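Transcriptional regulator PA3341 (PDB 2FBH) probably binds DNA as a dimeric MarR-family transcription regulator built on a winged helix-turn-helix fold. Local coordinates at residues L43-R48 against A59-V64; D27-H32 against A113-N118; L85-A88 against K94-V97. All coordinates share one frame; numbering follows the deposited sequence.

Contact 1: L43-R48 against A59-V64; sequences LLHLAR and AQSVGV. With SO4 (sulfate ion), chain E.
The imidazole of His45 crosses from helix 39-48 to the C-terminal turn of helix 55-62, meeting Ser61 and Val62 in the winged helix-turn-helix core of a MarR-type domain. At the ring edge, near its plane, His45 ND1 and Ser61 OG share a hydrogen bond of 3.0 Å; at 145° it is somewhat bent. Over one face, Val62 CG2 approaches His45 CG at 4.0 Å, offset toward the rim. With CG anti to the carbonyl carbon (chi1 -74°), the ring leaves the helix beside its own backbone N and reaches these partners. Its edge runs on past the Ser61 carbonyl, with His45 CE1 3.2 Å from Ser61 O, an approach to which no bond is assigned. The same histidine binds a zinc ion with His49, so the serine probably fixes the rotation of a metal ligand. The packed side is that of His45 and Val62, both buried, whereas Ser61 at the ring edge is partly exposed. Away from helix 55-62, Arg48 leads toward the second subunit, where Thr13 and the backbone of Gly12 share its sulfate, an ion probably from the crystallisation liquor; Glu110 gives it a salt bridge. The extended Arg48 chain lays its guanidinium over Leu44 CD1 and holds the sulfate with two bonds, NH1 to O3 at 3.0 Å and NH2 to O4 at 2.9 Å.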
loop_
_atom_site.group_PDB
_atom_site.type_symbol
_atom_site.label_atom_id
_atom_site.label_comp_id
_atom_site.label_asym_id
_atom_site.label_seq_id
_atom_site.Cartn_x
_atom_site.Cartn_y
_atom_site.Cartn_z
ATOM N N LEU A 43 -9.364 -13.396 -0.217
ATOM C CA LEU A 43 -10.511 -13.950 0.483
ATOM C C LEU A 43 -11.413 -12.854 0.995
ATOM O O LEU A 43 -12.623 -12.894 0.834
ATOM C CB LEU A 43 -10.045 -14.762 1.683
ATOM C CG LEU A 43 -9.422 -16.106 1.306
ATOM C CD1 LEU A 43 -9.167 -16.898 2.595
ATOM C CD2 LEU A 43 -10.394 -16.984 0.335
ATOM N N LEU A 44 -10.792 -11.828 1.582
ATOM C CA LEU A 44 -11.622 -10.785 2.194
ATOM C C LEU A 44 -12.410 -10.106 1.088
ATOM O O LEU A 44 -13.608 -9.902 1.239
ATOM C CB LEU A 44 -10.741 -9.785 2.897
ATOM C CG LEU A 44 -11.170 -9.383 4.264
ATOM C CD1 LEU A 44 -10.514 -8.048 4.549
ATOM C CD2 LEU A 44 -12.696 -9.408 4.454
ATOM N N HIS A 45 -11.763 -9.803 -0.040
ATOM C CA HIS A 45 -12.442 -9.136 -1.126
ATOM C C HIS A 45 -13.513 -10.005 -1.803
ATOM O O HIS A 45 -14.583 -9.517 -2.193
ATOM C CB HIS A 45 -11.426 -8.602 -2.100
ATOM C CG HIS A 45 -10.699 -7.382 -1.581
ATOM N ND1 HIS A 45 -10.721 -6.164 -2.236
ATOM C CD2 HIS A 45 -9.979 -7.182 -0.447
ATOM C CE1 HIS A 45 -9.992 -5.284 -1.559
ATOM N NE2 HIS A 45 -9.533 -5.877 -0.469
ATOM N N LEU A 46 -13.257 -11.311 -1.889
ATOM C CA LEU A 46 -14.281 -12.221 -2.369
ATOM C C LEU A 46 -15.476 -12.238 -1.451
ATOM O O LEU A 46 -16.621 -12.346 -1.900
ATOM C CB LEU A 46 -13.696 -13.653 -2.494
ATOM C CG LEU A 46 -12.830 -13.798 -3.717
ATOM C CD1 LEU A 46 -12.129 -15.208 -3.616
ATOM C CD2 LEU A 46 -13.623 -13.721 -5.001
ATOM N N ALA A 47 -15.224 -12.182 -0.158
ATOM C CA ALA A 47 -16.291 -12.264 0.826
ATOM C C ALA A 47 -17.181 -11.030 0.714
ATOM O O ALA A 47 -18.380 -11.076 1.081
ATOM C CB ALA A 47 -15.695 -12.279 2.202
ATOM N N ARG A 48 -16.568 -9.936 0.291
ATOM C CA ARG A 48 -17.247 -8.623 0.358
ATOM C C ARG A 48 -18.005 -8.199 -0.864
ATOM O O ARG A 48 -18.838 -7.280 -0.797
ATOM C CB ARG A 48 -16.249 -7.542 0.673
ATOM C CG ARG A 48 -15.856 -7.630 2.133
ATOM C CD ARG A 48 -14.792 -6.580 2.470
ATOM N NE ARG A 48 -14.497 -6.710 3.903
ATOM C CZ ARG A 48 -13.563 -6.001 4.532
ATOM N NH1 ARG A 48 -12.861 -5.098 3.850
ATOM N NH2 ARG A 48 -13.388 -6.151 5.850
ATOM N N ALA A 59 -7.911 -8.619 -9.278
ATOM C CA ALA A 59 -6.561 -8.093 -9.259
ATOM C C ALA A 59 -6.642 -6.572 -9.029
ATOM O O ALA A 59 -6.000 -6.032 -8.118
ATOM C CB ALA A 59 -5.886 -8.407 -10.576
ATOM N N GLN A 60 -7.478 -5.911 -9.834
ATOM C CA GLN A 60 -7.826 -4.498 -9.650
ATOM C C GLN A 60 -8.071 -4.178 -8.185
ATOM O O GLN A 60 -7.343 -3.366 -7.600
ATOM C CB GLN A 60 -9.016 -4.086 -10.537
ATOM C CG GLN A 60 -8.600 -3.769 -11.977
ATOM C CD GLN A 60 -9.760 -3.590 -12.977
ATOM O OE1 GLN A 60 -10.965 -3.715 -12.636
ATOM N NE2 GLN A 60 -9.393 -3.309 -14.239
ATOM N N SER A 61 -9.037 -4.848 -7.565
ATOM C CA SER A 61 -9.470 -4.442 -6.236
ATOM C C SER A 61 -8.552 -4.848 -5.090
ATOM O O SER A 61 -8.484 -4.138 -4.084
ATOM C CB SER A 61 -10.935 -4.846 -5.973
ATOM O OG SER A 61 -11.101 -6.050 -5.259
ATOM N N VAL A 62 -7.884 -5.994 -5.233
ATOM C CA VAL A 62 -6.952 -6.502 -4.231
ATOM C C VAL A 62 -5.643 -5.708 -4.269
ATOM O O VAL A 62 -4.933 -5.575 -3.247
ATOM C CB VAL A 62 -6.656 -7.976 -4.494
ATOM C CG1 VAL A 62 -5.342 -8.374 -3.861
ATOM C CG2 VAL A 62 -7.806 -8.825 -3.984
ATOM N N GLY A 63 -5.305 -5.291 -5.491
ATOM C CA GLY A 63 -4.320 -4.269 -5.783
ATOM C C GLY A 63 -3.013 -4.803 -6.310
ATOM O O GLY A 63 -1.954 -4.300 -5.957
ATOM N N VAL A 64 -3.092 -5.826 -7.155
ATOM C CA VAL A 64 -1.940 -6.652 -7.470
ATOM C C VAL A 64 -2.051 -6.909 -8.952
ATOM O O VAL A 64 -3.173 -6.886 -9.504
ATOM C CB VAL A 64 -2.032 -7.960 -6.631
ATOM C CG1 VAL A 64 -2.671 -9.081 -7.420
ATOM C CG2 VAL A 64 -0.693 -8.373 -6.038
HETATM S S SO4 E . -11.296 -2.720 6.393
HETATM O O1 SO4 E . -11.966 -1.580 6.951
HETATM O O2 SO4 E . -9.841 -2.693 6.580
HETATM O O3 SO4 E . -11.551 -2.628 4.968
HETATM O O4 SO4 E . -11.890 -3.962 6.996
#

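Contact 2: D27-H32 against A113-N118. With ZN (zinc ion), chain C; SO4 (sulfate ion), chain E.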
loop_
_atom_site.group_PDB
_atom_site.type_symbol
_atom_site.label_atom_id
_atom_site.label_comp_id
_atom_site.label_asym_id
_atom_site.label_seq_id
_atom_site.Cartn_x
_atom_site.Cartn_y
_atom_site.Cartn_z
ATOM N N ASP A 27 -2.545 -8.147 9.056
ATOM C CA ASP A 27 -1.719 -9.337 8.735
ATOM C C ASP A 27 -1.258 -9.997 10.030
ATOM O O ASP A 27 -1.302 -11.209 10.119
ATOM C CB ASP A 27 -0.484 -8.930 7.913
ATOM C CG ASP A 27 0.296 -10.151 7.381
ATOM O OD1 ASP A 27 -0.299 -10.971 6.649
ATOM O OD2 ASP A 27 1.455 -10.263 7.760
ATOM N N ARG A 28 -0.872 -9.201 11.034
ATOM C CA ARG A 28 -0.548 -9.745 12.383
ATOM C C ARG A 28 -1.717 -10.501 13.024
ATOM O O ARG A 28 -1.552 -11.636 13.494
ATOM C CB ARG A 28 -0.139 -8.583 13.285
ATOM C CG ARG A 28 -0.139 -8.910 14.798
ATOM C CD ARG A 28 0.275 -7.687 15.683
ATOM N NE ARG A 28 0.176 -8.010 17.089
ATOM C CZ ARG A 28 1.206 -8.526 17.807
ATOM N NH1 ARG A 28 1.100 -8.791 19.108
ATOM N NH2 ARG A 28 2.327 -8.778 17.227
ATOM N N ARG A 29 -2.914 -9.904 13.018
ATOM C CA ARG A 29 -4.052 -10.585 13.648
ATOM C C ARG A 29 -4.540 -11.798 12.899
ATOM O O ARG A 29 -5.160 -12.674 13.530
ATOM C CB ARG A 29 -5.186 -9.610 14.026
ATOM C CG ARG A 29 -4.635 -8.436 14.916
ATOM C CD ARG A 29 -5.846 -7.821 15.633
ATOM N NE ARG A 29 -5.444 -6.496 16.070
ATOM C CZ ARG A 29 -6.297 -5.681 16.648
ATOM N NH1 ARG A 29 -7.560 -6.108 16.771
ATOM N NH2 ARG A 29 -5.888 -4.452 17.012
ATOM N N LEU A 30 -4.198 -11.877 11.601
ATOM C CA LEU A 30 -4.581 -12.997 10.785
ATOM C C LEU A 30 -3.464 -14.105 10.667
ATOM O O LEU A 30 -3.709 -15.125 9.963
ATOM C CB LEU A 30 -4.966 -12.565 9.391
ATOM C CG LEU A 30 -6.229 -11.686 9.375
ATOM C CD1 LEU A 30 -6.502 -11.130 8.015
ATOM C CD2 LEU A 30 -7.528 -12.473 9.808
ATOM N N SER A 31 -2.309 -13.881 11.319
ATOM C CA SER A 31 -1.082 -14.619 11.047
ATOM C C SER A 31 -1.195 -16.138 11.392
ATOM O O SER A 31 -0.393 -17.005 10.849
ATOM C CB SER A 31 0.136 -13.976 11.720
ATOM O OG SER A 31 -0.104 -14.019 13.116
ATOM N N HIS A 32 -2.177 -16.475 12.213
ATOM C CA HIS A 32 -2.390 -17.866 12.669
ATOM C C HIS A 32 -3.024 -18.691 11.551
ATOM O O HIS A 32 -3.022 -19.934 11.592
ATOM C CB HIS A 32 -3.218 -17.917 13.889
ATOM C CG HIS A 32 -4.601 -17.380 13.724
ATOM N ND1 HIS A 32 -4.856 -16.050 13.462
ATOM C CD2 HIS A 32 -5.805 -17.990 13.807
ATOM C CE1 HIS A 32 -6.166 -15.871 13.386
ATOM N NE2 HIS A 32 -6.765 -17.027 13.610
ATOM N N ALA A 113 -10.997 -8.498 11.000
ATOM C CA ALA A 113 -10.908 -7.214 10.294
ATOM C C ALA A 113 -11.817 -6.136 11.003
ATOM O O ALA A 113 -11.376 -4.986 11.166
ATOM C CB ALA A 113 -11.324 -7.356 8.864
ATOM N N ALA A 114 -13.001 -6.542 11.472
ATOM C CA ALA A 114 -13.838 -5.651 12.292
ATOM C C ALA A 114 -13.146 -5.238 13.579
ATOM O O ALA A 114 -13.230 -4.063 13.964
ATOM C CB ALA A 114 -15.124 -6.285 12.557
ATOM N N SER A 115 -12.441 -6.158 14.221
ATOM C CA SER A 115 -11.704 -5.806 15.434
ATOM C C SER A 115 -10.621 -4.725 15.149
ATOM O O SER A 115 -10.460 -3.746 15.880
ATOM C CB SER A 115 -11.071 -7.058 16.041
ATOM O OG SER A 115 -10.671 -6.720 17.333
ATOM N N VAL A 116 -9.853 -4.925 14.088
ATOM C CA VAL A 116 -8.782 -3.955 13.767
ATOM C C VAL A 116 -9.460 -2.590 13.488
ATOM O O VAL A 116 -8.979 -1.561 13.930
ATOM C CB VAL A 116 -7.959 -4.433 12.565
ATOM C CG1 VAL A 116 -6.959 -3.352 12.166
ATOM C CG2 VAL A 116 -7.174 -5.775 12.978
ATOM N N ARG A 117 -10.562 -2.616 12.736
ATOM C CA ARG A 117 -11.285 -1.337 12.357
ATOM C C ARG A 117 -11.760 -0.642 13.610
ATOM O O ARG A 117 -11.455 0.548 13.807
ATOM C CB ARG A 117 -12.461 -1.688 11.384
ATOM C CG ARG A 117 -13.115 -0.453 10.777
ATOM C CD ARG A 117 -14.356 -0.854 9.910
ATOM N NE ARG A 117 -14.087 -2.047 9.201
ATOM C CZ ARG A 117 -14.643 -3.258 9.330
ATOM N NH1 ARG A 117 -15.665 -3.570 10.117
ATOM N NH2 ARG A 117 -14.164 -4.186 8.587
ATOM N N ASN A 118 -12.405 -1.382 14.503
ATOM C CA ASN A 118 -12.778 -0.822 15.825
ATOM C C ASN A 118 -11.586 -0.176 16.548
ATOM O O ASN A 118 -11.643 0.960 17.076
ATOM C CB ASN A 118 -13.304 -1.971 16.681
ATOM C CG ASN A 118 -13.897 -1.504 17.937
ATOM O OD1 ASN A 118 -14.978 -0.897 17.915
ATOM N ND2 ASN A 118 -13.199 -1.751 19.070
HETATM ZN ZN ZN C . -2.974 -14.969 14.028
HETATM S S SO4 E . -11.296 -2.720 6.393
HETATM O O1 SO4 E . -11.966 -1.580 6.951
HETATM O O2 SO4 E . -9.841 -2.693 6.580
HETATM O O3 SO4 E . -11.551 -2.628 4.968
HETATM O O4 SO4 E . -11.890 -3.962 6.996
HETATM O O HOH W 1 -8.758 -8.863 17.444
#
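Arg29 lays its aliphatic and guanidinium parts across Val116, where the end of helix 11-29 packs on helix 102-120 in the helical dimerisation region of the MarR fold. The overlap is with one methyl group: Val116 CG2 lies 3.6 Å from Arg29 CD and sits over one face of the guanidinium, offset toward its rim. An extended chain from CG to NE carries the charged end past the valine to Ser115. That serine has two conformers, and in one of them its OG is 3.2 Å from Arg29 NH1 at the edge of the guanidinium plane, with a water joining the two groups. Salt bridges from Arg29 NE to Glu25 and from NH2 to Asp119 add further holds, so the planar group is fixed from both helices. Val116 also packs on Trp22 and Leu26 of helix 11-29, which makes it the buried apolar part of the contact, while the arginine above it is partly exposed. On another side of helix 102-120, Arg117 bends at chi3 (-39°) to meet the sulfate, its NE pointing nearly straight at O1 (173°) and its NH2 at O4. Arg23 and Arg48 also bind this anion in the crystal, together with Thr13 and Gly12 of the second subunit. In the turn that follows helix 11-29, Ser31 OG donates to Arg28 O at 2.8 Å. Ser31 holds the same OG 3.2 Å from the zinc ion of this site, which His32 binds through ND1 at 2.2 Å.

Contact 3: L85-A88 against K94-V97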
loop_
_atom_site.group_PDB
_atom_site.type_symbol
_atom_site.label_atom_id
_atom_site.label_comp_id
_atom_site.label_asym_id
_atom_site.label_seq_id
_atom_site.Cartn_x
_atom_site.Cartn_y
_atom_site.Cartn_z
ATOM N N LEU A 85 -14.732 -20.829 -12.073
ATOM C CA LEU A 85 -15.972 -21.411 -12.613
ATOM C C LEU A 85 -16.634 -20.466 -13.615
ATOM O O LEU A 85 -16.383 -19.272 -13.583
ATOM C CB LEU A 85 -16.995 -21.715 -11.505
ATOM C CG LEU A 85 -16.791 -22.979 -10.657
ATOM C CD1 LEU A 85 -17.793 -23.044 -9.485
ATOM C CD2 LEU A 85 -16.944 -24.226 -11.515
ATOM N N ALA A 86 -17.486 -21.018 -14.486
ATOM C CA ALA A 86 -18.364 -20.229 -15.368
ATOM C C ALA A 86 -19.609 -19.945 -14.561
ATOM O O ALA A 86 -20.062 -20.787 -13.776
ATOM C CB ALA A 86 -18.721 -21.008 -16.623
ATOM N N VAL A 87 -20.159 -18.750 -14.719
ATOM C CA VAL A 87 -21.273 -18.353 -13.862
ATOM C C VAL A 87 -22.573 -18.005 -14.615
ATOM O O VAL A 87 -23.613 -17.817 -13.998
ATOM C CB VAL A 87 -20.875 -17.183 -12.926
ATOM C CG1 VAL A 87 -19.754 -17.629 -12.005
ATOM C CG2 VAL A 87 -20.478 -15.928 -13.745
ATOM N N ALA A 88 -22.500 -17.915 -15.942
ATOM C CA ALA A 88 -23.703 -17.660 -16.744
ATOM C C ALA A 88 -23.561 -18.274 -18.121
ATOM O O ALA A 88 -22.442 -18.588 -18.557
ATOM C CB ALA A 88 -23.968 -16.162 -16.871
ATOM N N LYS A 94 -13.700 -17.667 -16.614
ATOM C CA LYS A 94 -13.626 -18.189 -15.272
ATOM C C LYS A 94 -13.846 -17.014 -14.304
ATOM O O LYS A 94 -13.257 -15.907 -14.472
ATOM C CB LYS A 94 -12.306 -18.948 -15.038
ATOM C CG LYS A 94 -12.419 -20.479 -15.181
ATOM C CD LYS A 94 -12.058 -20.943 -16.574
ATOM C CE LYS A 94 -10.605 -20.609 -16.913
ATOM N NZ LYS A 94 -10.454 -20.235 -18.364
ATOM N N HIS A 95 -14.742 -17.257 -13.343
ATOM C CA HIS A 95 -15.008 -16.343 -12.265
ATOM C C HIS A 95 -14.565 -17.014 -10.985
ATOM O O HIS A 95 -14.541 -18.255 -10.901
ATOM C CB HIS A 95 -16.485 -16.002 -12.230
ATOM C CG HIS A 95 -16.912 -15.165 -13.398
ATOM N ND1 HIS A 95 -17.107 -15.694 -14.662
ATOM C CD2 HIS A 95 -17.121 -13.832 -13.510
ATOM C CE1 HIS A 95 -17.446 -14.719 -15.493
ATOM N NE2 HIS A 95 -17.474 -13.581 -14.817
ATOM N N ILE A 96 -14.148 -16.210 -10.023
ATOM C CA ILE A 96 -13.553 -16.795 -8.829
ATOM C C ILE A 96 -14.646 -16.862 -7.807
ATOM O O ILE A 96 -15.304 -15.886 -7.533
ATOM C CB ILE A 96 -12.308 -16.022 -8.378
ATOM C CG1 ILE A 96 -11.286 -16.054 -9.521
ATOM C CG2 ILE A 96 -11.731 -16.721 -7.144
ATOM C CD1 ILE A 96 -10.931 -14.775 -9.985
ATOM N N VAL A 97 -14.899 -18.035 -7.280
ATOM C CA VAL A 97 -15.982 -18.230 -6.364
ATOM C C VAL A 97 -15.414 -18.853 -5.078
ATOM O O VAL A 97 -14.555 -19.745 -5.129
ATOM C CB VAL A 97 -17.055 -19.195 -6.980
ATOM C CG1 VAL A 97 -18.216 -19.376 -6.020
ATOM C CG2 VAL A 97 -17.530 -18.665 -8.350
#
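Val87 CG2 comes over one face of the His95 ring because of two first torsions: chi1 -62° puts Val87 CG1 anti to the carbonyl carbon, which leaves CG2 between the backbone N and that carbon, and chi1 -69° turns His95 CG beside its own backbone N. The two side chains cross at about a right angle at the tip end of the paired strands of the wing, the antiparallel beta hairpin of the winged helix-turn-helix fold. Val87 CG2 stands 3.6 Å from the centroid of the imidazole and 14° off the ring normal, a CH-pi contact over the centre of the face. Its other methyl, CG1, rests 3.7 Å from His95 CB, so the valine covers both the ring and the root of the side chain. Outside this pair the ring is pinned at both nitrogens, ND1 by the backbone O of Ala93 and NE2 by Arg91, which would fix its rotation against the valine. In the backbone, Leu85 and His95 form a hydrogen-bonded antiparallel pair. Leu85 N donates to His95 O at 2.8 Å, and His95 N returns a bond to Leu85 O at 2.6 Å. The same carbonyl oxygen takes a CA-H...O contact from Lys94. Val87 and Ala88 both face Arg91, which makes a classic beta bulge where the strand gives way to the tip of the wing. Ile96, on the other side of the strand, packs on Leu58 of helix 55-62. Val97 closes the apolar side of the contact: its CG2 methyl reaches Leu85 CB and Val87 CG1, each at 4.4 Å.

Along the chain, contact 2 spans the widest loop: its helices 11-29 and 102-120 enclose both other contacts, and contact 1 closes before contact 3 opens. Contact 1 lies near the centre of the chain, about 16 Å from contact 2 and 15 Å from contact 3, measured between centres. It touches both, through Arg48 against Ala113 and Arg117 on one side and Leu46 against Ile96 on the other. Contacts 2 and 3 lie on opposite sides of the centre, their nearest atoms about 17 Å apart. The helix-turn-helix core thus links the wing, probably used on DNA, to the dimerisation helices; in the crystal the sulfate touches contacts 1 and 2 and the second subunit.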